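Local coordinates for protein GLB-12 (Caenorhabditis elegans, PDB 4BJA) that binds heme as a globin, probably binds oxygen, and is thought to take part in redox signalling needed for reproduction in the worm, at residues A[52-57]-A[94-99]; A[60-65]-A[81-86]; A[151-156]-A[195-200]. The protein carries 1 engineered substitution. All coordinates share one frame; numbering follows the deposited sequence. Where two conformers were deposited one is given.

Interaction 1: residues A[52-57]-A[94-99]; sequences DIVGLI and LRFYEF. With HEM (protoporphyrin IX containing Fe), chain B.
V54 packs its methyls on F96 and Y97 without any polar bond between the segments, and the shortest polar links in this contact are backbone bonds within each helix, such as F99 N to R95 O at 2.9 Å. The closest approach across the segments is V54 CG1 to F96 CD1, 3.8 Å, oblique to the ring. V54's other methyl, CG2, lies 4.3 Å from Y97 CB; from there the phenol turns away toward P50 and K51. V54 and Y97 have CA atoms 6.4 Å apart, close for two helices. Helices 50-65 and 87-108 correspond by order to B and E of the globin fold, and H92, an axial heme ligand, lies on the latter one turn before F96. With CG anti to the backbone N (chi1 -175°), F96 stands between V54 and the porphyrin: CD1 faces the valine, while CE2, on the other ring side, lies 3.6 Å from heme methyl CMB. F99 takes that same methyl over one ring face, CMB being offset toward the rim. F152 stacks on F96 and F58 meets it edge-to-face, which should limit the ring's freedom to turn. R95 follows the heme margin, its CB 3.8 Å from C2A and its CD 3.5 Å from CAA. Its guanidinium has propionate carbon CBD over one face, with NE 3.5 Å from CBD, and NH1 makes a weak hydrogen bond to G91 O. A leucine in place of R95 would probably leave propionate carbon CBD without the flat group against it and CAA without its edge neighbour.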
loop_
_atom_site.group_PDB
_atom_site.type_symbol
_atom_site.label_atom_id
_atom_site.label_comp_id
_atom_site.label_asym_id
_atom_site.label_seq_id
_atom_site.Cartn_x
_atom_site.Cartn_y
_atom_site.Cartn_z
ATOM N N ASP A 52 -13.705 16.768 19.779
ATOM C CA ASP A 52 -13.469 18.214 19.765
ATOM C C ASP A 52 -12.219 18.540 18.926
ATOM O O ASP A 52 -12.221 19.483 18.112
ATOM C CB ASP A 52 -13.272 18.740 21.191
ATOM C CG ASP A 52 -14.594 18.984 21.956
ATOM O OD1 ASP A 52 -15.702 18.748 21.423
ATOM O OD2 ASP A 52 -14.499 19.438 23.131
ATOM N N ILE A 53 -11.143 17.772 19.118
ATOM C CA ILE A 53 -9.924 17.984 18.338
ATOM C C ILE A 53 -10.189 17.769 16.829
ATOM O O ILE A 53 -9.754 18.576 15.974
ATOM C CB ILE A 53 -8.738 17.094 18.851
ATOM C CG1 ILE A 53 -8.317 17.543 20.270
ATOM C CG2 ILE A 53 -7.591 17.205 17.892
ATOM C CD1 ILE A 53 -7.372 16.528 21.047
ATOM N N VAL A 54 -10.914 16.702 16.490
ATOM C CA VAL A 54 -11.262 16.457 15.122
ATOM C C VAL A 54 -12.047 17.656 14.545
ATOM O O VAL A 54 -11.778 18.098 13.447
ATOM C CB VAL A 54 -12.075 15.146 14.976
ATOM C CG1 VAL A 54 -12.686 15.005 13.576
ATOM C CG2 VAL A 54 -11.163 13.940 15.337
ATOM N N GLY A 55 -13.029 18.149 15.320
ATOM C CA GLY A 55 -13.807 19.338 14.936
ATOM C C GLY A 55 -12.898 20.545 14.669
ATOM O O GLY A 55 -13.047 21.202 13.661
ATOM N N LEU A 56 -11.931 20.803 15.561
ATOM C CA LEU A 56 -11.042 22.000 15.440
ATOM C C LEU A 56 -10.201 21.885 14.173
ATOM O O LEU A 56 -9.955 22.873 13.471
ATOM C CB LEU A 56 -10.106 22.063 16.633
ATOM C CG LEU A 56 -10.835 22.497 17.912
ATOM C CD1 LEU A 56 -9.859 22.578 19.060
ATOM C CD2 LEU A 56 -11.510 23.854 17.678
ATOM N N ILE A 57 -9.734 20.664 13.897
ATOM C CA ILE A 57 -8.917 20.447 12.713
ATOM C C ILE A 57 -9.755 20.609 11.424
ATOM O O ILE A 57 -9.302 21.225 10.462
ATOM C CB ILE A 57 -8.130 19.106 12.787
ATOM C CG1 ILE A 57 -7.135 19.171 13.961
ATOM C CG2 ILE A 57 -7.393 18.798 11.403
ATOM C CD1 ILE A 57 -6.467 17.870 14.338
ATOM N N LEU A 94 -18.312 13.941 13.060
ATOM C CA LEU A 94 -18.727 12.761 13.792
ATOM C C LEU A 94 -18.249 11.484 13.055
ATOM O O LEU A 94 -17.689 10.564 13.678
ATOM C CB LEU A 94 -20.254 12.746 13.872
ATOM C CG LEU A 94 -20.821 11.420 14.392
ATOM C CD1 LEU A 94 -20.522 11.379 15.868
ATOM C CD2 LEU A 94 -22.315 11.319 14.063
ATOM N N ARG A 95 -18.462 11.439 11.749
ATOM C CA ARG A 95 -18.157 10.230 10.938
ATOM C C ARG A 95 -16.663 9.963 10.921
ATOM O O ARG A 95 -16.220 8.800 11.034
ATOM C CB ARG A 95 -18.682 10.357 9.499
ATOM C CG ARG A 95 -20.239 10.298 9.408
ATOM C CD ARG A 95 -20.731 10.943 8.116
ATOM N NE ARG A 95 -22.136 10.647 7.748
ATOM C CZ ARG A 95 -23.202 11.247 8.276
ATOM N NH1 ARG A 95 -23.053 12.155 9.241
ATOM N NH2 ARG A 95 -24.424 10.925 7.861
ATOM N N PHE A 96 -15.875 11.035 10.782
ATOM C CA PHE A 96 -14.414 10.917 10.715
ATOM C C PHE A 96 -13.887 10.506 12.077
ATOM O O PHE A 96 -13.077 9.595 12.183
ATOM C CB PHE A 96 -13.816 12.274 10.278
ATOM C CG PHE A 96 -12.349 12.233 10.072
ATOM C CD1 PHE A 96 -11.493 12.304 11.155
ATOM C CD2 PHE A 96 -11.834 12.163 8.788
ATOM C CE1 PHE A 96 -10.104 12.242 10.970
ATOM C CE2 PHE A 96 -10.430 12.097 8.575
ATOM C CZ PHE A 96 -9.579 12.156 9.694
ATOM N N TYR A 97 -14.397 11.116 13.147
ATOM C CA TYR A 97 -14.035 10.681 14.487
ATOM C C TYR A 97 -14.358 9.176 14.707
ATOM O O TYR A 97 -13.496 8.411 15.191
ATOM C CB TYR A 97 -14.727 11.558 15.549
ATOM C CG TYR A 97 -14.737 10.869 16.882
ATOM C CD1 TYR A 97 -13.583 10.808 17.671
ATOM C CD2 TYR A 97 -15.896 10.216 17.333
ATOM C CE1 TYR A 97 -13.573 10.083 18.894
ATOM C CE2 TYR A 97 -15.887 9.525 18.555
ATOM C CZ TYR A 97 -14.725 9.465 19.311
ATOM O OH TYR A 97 -14.711 8.774 20.512
ATOM N N GLU A 98 -15.564 8.757 14.327
ATOM C CA GLU A 98 -15.974 7.329 14.523
ATOM C C GLU A 98 -15.087 6.396 13.708
ATOM O O GLU A 98 -14.738 5.297 14.164
ATOM C CB GLU A 98 -17.436 7.108 14.132
ATOM C CG GLU A 98 -18.438 7.809 15.060
ATOM C CD GLU A 98 -19.871 7.748 14.545
ATOM O OE1 GLU A 98 -20.087 7.690 13.304
ATOM O OE2 GLU A 98 -20.794 7.790 15.394
ATOM N N PHE A 99 -14.737 6.825 12.504
ATOM C CA PHE A 99 -13.848 6.040 11.626
ATOM C C PHE A 99 -12.488 5.864 12.276
ATOM O O PHE A 99 -11.955 4.747 12.260
ATOM C CB PHE A 99 -13.740 6.784 10.291
ATOM C CG PHE A 99 -12.646 6.309 9.374
ATOM C CD1 PHE A 99 -11.359 6.853 9.438
ATOM C CD2 PHE A 99 -12.944 5.393 8.362
ATOM C CE1 PHE A 99 -10.375 6.448 8.544
ATOM C CE2 PHE A 99 -11.973 5.013 7.442
ATOM C CZ PHE A 99 -10.677 5.520 7.546
HETATM C CHA HEM B . -18.917 10.667 4.399
HETATM C CHB HEM B . -14.596 9.693 6.355
HETATM C CHC HEM B . -12.524 12.820 3.348
HETATM C CHD HEM B . -16.882 14.348 1.979
HETATM C C1A HEM B . -17.924 10.109 5.129
HETATM C C2A HEM B . -18.079 8.990 6.041
HETATM C C3A HEM B . -16.866 8.748 6.567
HETATM C C4A HEM B . -15.928 9.700 6.014
HETATM C CMA HEM B . -16.458 7.673 7.610
HETATM C CAA HEM B . -19.425 8.236 6.298
HETATM C CBA HEM B . -19.328 6.763 5.875
HETATM C CGA HEM B . -19.067 6.738 4.435
HETATM O O1A HEM B . -19.790 7.452 3.683
HETATM O O2A HEM B . -18.094 6.029 4.068
HETATM C C1B HEM B . -13.687 10.422 5.647
HETATM C C2B HEM B . -12.240 10.278 5.761
HETATM C C3B HEM B . -11.683 11.121 4.938
HETATM C C4B HEM B . -12.735 11.851 4.275
HETATM C CMB HEM B . -11.523 9.277 6.681
HETATM C CAB HEM B . -10.151 11.253 4.727
HETATM C CBB HEM B . -9.665 12.363 4.227
HETATM C C1C HEM B . -13.513 13.489 2.710
HETATM C C2C HEM B . -13.317 14.549 1.753
HETATM C C3C HEM B . -14.509 14.966 1.365
HETATM C C4C HEM B . -15.514 14.218 2.087
HETATM C CMC HEM B . -11.936 15.044 1.262
HETATM C CAC HEM B . -14.746 16.099 0.339
HETATM C CBC HEM B . -15.885 16.076 -0.331
HETATM C C1D HEM B . -17.810 13.559 2.560
HETATM C C2D HEM B . -19.220 13.812 2.552
HETATM C C3D HEM B . -19.841 12.671 3.292
HETATM C C4D HEM B . -18.750 11.824 3.681
HETATM C CMD HEM B . -19.983 14.999 1.922
HETATM C CAD HEM B . -21.336 12.469 3.602
HETATM C CBD HEM B . -21.536 12.889 5.068
HETATM C CGD HEM B . -21.376 14.382 5.345
HETATM O O1D HEM B . -21.518 15.230 4.439
HETATM O O2D HEM B . -21.125 14.716 6.510
HETATM N NA HEM B . -16.592 10.539 5.139
HETATM N NB HEM B . -13.980 11.411 4.713
HETATM N NC HEM B . -14.871 13.323 2.883
HETATM N ND HEM B . -17.561 12.369 3.254
HETATM FE FE HEM B . -15.775 11.911 4.018
#

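Interaction 2: residues A[60-65]-A[81-86]; sequences DIVNDI and AAMLKM
The last turns of helix 50-65 and the loop before helix 87-108 stand well apart, with 9.8 Å between the CA atoms of V62 and M83, and the gap is bridged mainly by the long side chain of M83. In globin terms this is where the end of the B helix faces the segment leading into the E helix. The helix loses regularity here, with a wider pi-type turn at 61-65; across from it, 83-85 have helical torsions, and M86 stands at the N-cap of the next helix. M83 makes the crossing. Its chain is extended beyond CG (chi2 -176°, chi3 -173°), which carries the thioether all the way to the helix. There SD lies alongside V62 CG2 at 3.9 Å, while the N63 amide meets the end of M83 head-on from the helix side. N63 ND2 donates a weak hydrogen bond to M83 SD, 3.4 Å long with an angle of 144° at the hydrogen. Its stronger partner is L59 O, one turn back on its own helix, and that bond probably helps set which end of the amide faces the sulfur. V75, A78, K70 and F89 also pack on the methionine, while R80 touches N63 and salt-bridges D60 OD1. With ND2 turned to the sulfur, the other arm of the amide lies beside the terminal methyl: N63 OD1 is 3.2 Å from M83 CE.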
loop_
_atom_site.group_PDB
_atom_site.type_symbol
_atom_site.label_atom_id
_atom_site.label_comp_id
_atom_site.label_asym_id
_atom_site.label_seq_id
_atom_site.Cartn_x
_atom_site.Cartn_y
_atom_site.Cartn_z
ATOM N N ASP A 60 -10.127 24.272 10.815
ATOM C CA ASP A 60 -8.941 24.767 10.070
ATOM C C ASP A 60 -8.917 24.354 8.590
ATOM O O ASP A 60 -8.617 25.141 7.727
ATOM C CB ASP A 60 -7.660 24.269 10.734
ATOM C CG ASP A 60 -7.400 24.920 12.064
ATOM O OD1 ASP A 60 -8.131 25.853 12.454
ATOM O OD2 ASP A 60 -6.429 24.488 12.744
ATOM N N ILE A 61 -9.238 23.098 8.282
ATOM C CA ILE A 61 -9.255 22.658 6.905
ATOM C C ILE A 61 -10.165 23.519 6.010
ATOM O O ILE A 61 -9.741 23.988 4.935
ATOM C CB ILE A 61 -9.733 21.194 6.815
ATOM C CG1 ILE A 61 -8.612 20.275 7.365
ATOM C CG2 ILE A 61 -10.060 20.826 5.351
ATOM C CD1 ILE A 61 -9.094 18.811 7.606
ATOM N N VAL A 62 -11.420 23.702 6.425
ATOM C CA VAL A 62 -12.368 24.391 5.559
ATOM C C VAL A 62 -12.190 25.911 5.599
ATOM O O VAL A 62 -12.500 26.589 4.633
ATOM C CB VAL A 62 -13.830 23.997 5.823
ATOM C CG1 VAL A 62 -13.939 22.454 5.722
ATOM C CG2 VAL A 62 -14.312 24.515 7.139
ATOM N N ASN A 63 -11.685 26.444 6.694
ATOM C CA ASN A 63 -11.572 27.904 6.741
ATOM C C ASN A 63 -10.232 28.421 6.281
ATOM O O ASN A 63 -10.165 29.535 5.712
ATOM C CB ASN A 63 -11.821 28.408 8.156
ATOM C CG ASN A 63 -13.265 28.362 8.523
ATOM O OD1 ASN A 63 -14.064 29.230 8.092
ATOM N ND2 ASN A 63 -13.621 27.392 9.372
ATOM N N ASP A 64 -9.170 27.676 6.562
ATOM C CA ASP A 64 -7.817 28.198 6.322
ATOM C C ASP A 64 -7.093 27.514 5.185
ATOM O O ASP A 64 -6.295 28.118 4.496
ATOM C CB ASP A 64 -6.974 28.119 7.616
ATOM C CG ASP A 64 -7.649 28.776 8.795
ATOM O OD1 ASP A 64 -8.107 29.932 8.684
ATOM O OD2 ASP A 64 -7.664 28.165 9.877
ATOM N N ILE A 65 -7.357 26.227 4.964
ATOM C CA ILE A 65 -6.484 25.481 4.088
ATOM C C ILE A 65 -7.120 25.205 2.757
ATOM O O ILE A 65 -6.510 25.453 1.718
ATOM C CB ILE A 65 -6.036 24.135 4.762
ATOM C CG1 ILE A 65 -5.449 24.377 6.166
ATOM C CG2 ILE A 65 -5.068 23.403 3.828
ATOM C CD1 ILE A 65 -4.145 25.200 6.194
ATOM N N ALA A 81 -17.669 30.051 13.885
ATOM C CA ALA A 81 -18.326 29.711 15.154
ATOM C C ALA A 81 -19.676 28.946 15.089
ATOM O O ALA A 81 -20.090 28.351 16.101
ATOM C CB ALA A 81 -18.439 30.970 16.069
ATOM N N ALA A 82 -20.346 28.945 13.936
ATOM C CA ALA A 82 -21.591 28.165 13.756
ATOM C C ALA A 82 -21.439 26.847 13.001
ATOM O O ALA A 82 -22.404 26.056 12.923
ATOM C CB ALA A 82 -22.637 29.000 13.033
ATOM N N MET A 83 -20.267 26.632 12.407
ATOM C CA MET A 83 -20.102 25.515 11.482
ATOM C C MET A 83 -20.299 24.165 12.122
ATOM O O MET A 83 -20.820 23.274 11.462
ATOM C CB MET A 83 -18.708 25.548 10.859
ATOM C CG MET A 83 -18.568 26.645 9.824
ATOM S SD MET A 83 -16.955 26.578 9.049
ATOM C CE MET A 83 -17.092 28.101 8.096
ATOM N N LEU A 84 -19.854 24.000 13.373
ATOM C CA LEU A 84 -19.918 22.681 14.016
ATOM C C LEU A 84 -21.368 22.183 14.118
ATOM O O LEU A 84 -21.612 20.978 14.186
ATOM C CB LEU A 84 -19.280 22.719 15.398
ATOM C CG LEU A 84 -17.791 23.078 15.350
ATOM C CD1 LEU A 84 -17.256 23.494 16.727
ATOM C CD2 LEU A 84 -17.008 21.899 14.825
ATOM N N LYS A 85 -22.316 23.115 14.102
ATOM C CA LYS A 85 -23.749 22.748 14.160
ATOM C C LYS A 85 -24.429 22.464 12.836
ATOM O O LYS A 85 -25.551 21.965 12.792
ATOM C CB LYS A 85 -24.525 23.829 14.884
ATOM C CG LYS A 85 -24.135 23.990 16.329
ATOM C CD LYS A 85 -25.394 24.329 17.156
ATOM C CE LYS A 85 -25.079 24.463 18.645
ATOM N NZ LYS A 85 -24.195 25.642 18.887
ATOM N N MET A 86 -23.794 22.803 11.746
ATOM C CA MET A 86 -24.377 22.579 10.444
ATOM C C MET A 86 -24.294 21.091 10.111
ATOM O O MET A 86 -23.298 20.427 10.447
ATOM C CB MET A 86 -23.625 23.383 9.392
ATOM C CG MET A 86 -23.734 24.885 9.647
ATOM S SD MET A 86 -25.452 25.462 9.602
ATOM C CE MET A 86 -25.754 25.430 7.864
#

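Interaction 3: residues A[151-156]-A[195-200]; sequences VFIERL and FLNTVI
I153 lies against L196, its CG1 3.8 Å from L196 CD1 and 4.0 Å from L196 CB. The two side chains run antiparallel alongside each other, and it is the isoleucine's methylene CG1, not its terminal methyl, that rests on the leucine. The terminal methyl goes to another partner: I153 CD1 is 3.9 Å from N197 OD1, with the isoleucine roughly perpendicular to the asparagine side chain. Both principal side chains have the same first torsion, CG1 of I153 (chi1 -72°) and CG of L196 (chi1 -72°) each lying anti to its own carbonyl carbon, and both point toward the opposite helix. N197 arrives differently: its CB starts off to one side, and the amide then bends nearer. The CA atoms of I153 and L196 are 7.2 Å apart, and the segments run roughly antiparallel, as helices G and H do in globins. One turn on, I200 packs on E146, I149 and N150, and L196 also touches I149, extending the seam along helix 144-160. Helix 185-214 also meets the second subunit, N197 packing on S24 and I200 on E25 of that chain. Within the subunit, F195 and V199 lean on helices 87-108 and 27-30, while V151 and F152 on the other partner reach I57 of helix 50-65.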
loop_
_atom_site.group_PDB
_atom_site.type_symbol
_atom_site.label_atom_id
_atom_site.label_comp_id
_atom_site.label_asym_id
_atom_site.label_seq_id
_atom_site.Cartn_x
_atom_site.Cartn_y
_atom_site.Cartn_z
ATOM N N VAL A 151 -3.512 17.791 6.992
ATOM C CA VAL A 151 -3.750 18.734 8.090
ATOM C C VAL A 151 -3.773 17.985 9.414
ATOM O O VAL A 151 -3.262 18.491 10.434
ATOM C CB VAL A 151 -4.994 19.625 7.852
ATOM C CG1 VAL A 151 -5.142 20.675 9.033
ATOM C CG2 VAL A 151 -4.865 20.342 6.490
ATOM N N PHE A 152 -4.348 16.760 9.408
ATOM C CA PHE A 152 -4.228 15.934 10.588
ATOM C C PHE A 152 -2.789 15.602 10.962
ATOM O O PHE A 152 -2.437 15.633 12.134
ATOM C CB PHE A 152 -5.097 14.685 10.446
ATOM C CG PHE A 152 -6.534 14.979 10.726
ATOM C CD1 PHE A 152 -7.029 14.907 12.058
ATOM C CD2 PHE A 152 -7.368 15.392 9.687
ATOM C CE1 PHE A 152 -8.369 15.220 12.322
ATOM C CE2 PHE A 152 -8.730 15.729 9.931
ATOM C CZ PHE A 152 -9.218 15.639 11.257
ATOM N N ILE A 153 -1.966 15.289 9.972
ATOM C CA ILE A 153 -0.548 15.027 10.254
ATOM C C ILE A 153 0.102 16.242 10.949
ATOM O O ILE A 153 0.869 16.094 11.938
ATOM C CB ILE A 153 0.182 14.652 8.958
ATOM C CG1 ILE A 153 -0.261 13.233 8.519
ATOM C CG2 ILE A 153 1.715 14.674 9.173
ATOM C CD1 ILE A 153 0.159 12.832 7.123
ATOM N N GLU A 154 -0.199 17.443 10.462
ATOM C CA GLU A 154 0.420 18.642 11.041
ATOM C C GLU A 154 -0.154 19.040 12.411
ATOM O O GLU A 154 0.554 19.546 13.262
ATOM C CB GLU A 154 0.213 19.821 10.040
ATOM C CG GLU A 154 0.939 19.636 8.722
ATOM C CD GLU A 154 2.437 19.156 8.890
ATOM O OE1 GLU A 154 3.280 19.857 9.514
ATOM O OE2 GLU A 154 2.772 18.061 8.387
ATOM N N ARG A 155 -1.463 18.825 12.602
ATOM C CA ARG A 155 -2.202 19.331 13.764
ATOM C C ARG A 155 -2.524 18.277 14.828
ATOM O O ARG A 155 -2.457 18.554 16.021
ATOM C CB ARG A 155 -3.510 19.981 13.292
ATOM C CG ARG A 155 -3.335 21.168 12.339
ATOM C CD ARG A 155 -3.122 22.466 13.111
ATOM N NE ARG A 155 -4.386 23.012 13.610
ATOM C CZ ARG A 155 -4.619 23.364 14.874
ATOM N NH1 ARG A 155 -3.671 23.245 15.795
ATOM N NH2 ARG A 155 -5.804 23.850 15.213
ATOM N N LEU A 156 -2.887 17.059 14.409
ATOM C CA LEU A 156 -3.234 16.035 15.409
ATOM C C LEU A 156 -2.010 15.480 16.107
ATOM O O LEU A 156 -2.055 15.256 17.333
ATOM C CB LEU A 156 -3.957 14.905 14.688
ATOM C CG LEU A 156 -4.896 13.985 15.478
ATOM C CD1 LEU A 156 -4.950 12.528 15.046
ATOM C CD2 LEU A 156 -5.349 14.296 16.929
ATOM N N PHE A 195 0.810 5.414 9.644
ATOM C CA PHE A 195 -0.570 5.074 9.700
ATOM C C PHE A 195 -1.400 5.995 8.794
ATOM O O PHE A 195 -2.180 5.541 7.931
ATOM C CB PHE A 195 -1.062 5.132 11.183
ATOM C CG PHE A 195 -2.557 5.060 11.338
ATOM C CD1 PHE A 195 -3.289 3.980 10.815
ATOM C CD2 PHE A 195 -3.252 6.089 11.998
ATOM C CE1 PHE A 195 -4.686 3.903 10.930
ATOM C CE2 PHE A 195 -4.657 6.024 12.101
ATOM C CZ PHE A 195 -5.377 4.922 11.581
ATOM N N LEU A 196 -1.268 7.299 9.003
ATOM C CA LEU A 196 -2.130 8.241 8.281
ATOM C C LEU A 196 -1.813 8.238 6.772
ATOM O O LEU A 196 -2.727 8.390 5.934
ATOM C CB LEU A 196 -2.003 9.621 8.909
ATOM C CG LEU A 196 -2.667 9.728 10.287
ATOM C CD1 LEU A 196 -2.384 11.097 10.825
ATOM C CD2 LEU A 196 -4.157 9.527 10.213
ATOM N N ASN A 197 -0.536 8.067 6.410
ATOM C CA ASN A 197 -0.181 7.913 4.999
ATOM C C ASN A 197 -0.762 6.655 4.358
ATOM O O ASN A 197 -1.149 6.665 3.196
ATOM C CB ASN A 197 1.342 8.001 4.811
ATOM C CG ASN A 197 1.802 9.470 4.900
ATOM O OD1 ASN A 197 1.194 10.326 4.264
ATOM N ND2 ASN A 197 2.836 9.753 5.635
ATOM N N THR A 198 -0.855 5.596 5.142
ATOM C CA THR A 198 -1.482 4.370 4.640
ATOM C C THR A 198 -2.999 4.580 4.489
ATOM O O THR A 198 -3.591 4.069 3.542
ATOM C CB THR A 198 -1.174 3.161 5.561
ATOM O OG1 THR A 198 0.259 3.029 5.640
ATOM C CG2 THR A 198 -1.754 1.883 4.998
ATOM N N VAL A 199 -3.624 5.344 5.405
ATOM C CA VAL A 199 -5.027 5.657 5.205
ATOM C C VAL A 199 -5.218 6.451 3.902
ATOM O O VAL A 199 -6.082 6.136 3.075
ATOM C CB VAL A 199 -5.600 6.426 6.412
ATOM C CG1 VAL A 199 -7.005 6.931 6.080
ATOM C CG2 VAL A 199 -5.594 5.466 7.679
ATOM N N ILE A 200 -4.359 7.439 3.670
ATOM C CA ILE A 200 -4.449 8.195 2.405
ATOM C C ILE A 200 -4.304 7.276 1.198
ATOM O O ILE A 200 -5.105 7.330 0.276
ATOM C CB ILE A 200 -3.346 9.254 2.299
ATOM C CG1 ILE A 200 -3.569 10.331 3.359
ATOM C CG2 ILE A 200 -3.412 9.921 0.885
ATOM C CD1 ILE A 200 -2.337 11.294 3.547
#

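Overall arrangement
All three contacts are buried, but their distance from the centre of the chain differs: interaction 3 is centred 6 Å from it, interaction 1 at 9 Å and interaction 2 at 17 Å. Interactions 1 and 2 share helix 50-65 and touch where G55 CA lies 4.1 Å from L84 CD2. Interaction 3 joins other helices, yet meets both: F152 CZ packs on I57 CG2 (3.7 Å), and R155 NH2 makes a salt bridge to D60 OD2 (2.6 Å). The chemistry follows position. Interaction 1 is aliphatic and aromatic and borders the heme, interaction 3 is mainly aliphatic and lies beside the subunit interface, and peripheral interaction 2 adds a weak amide-to-sulfur bond.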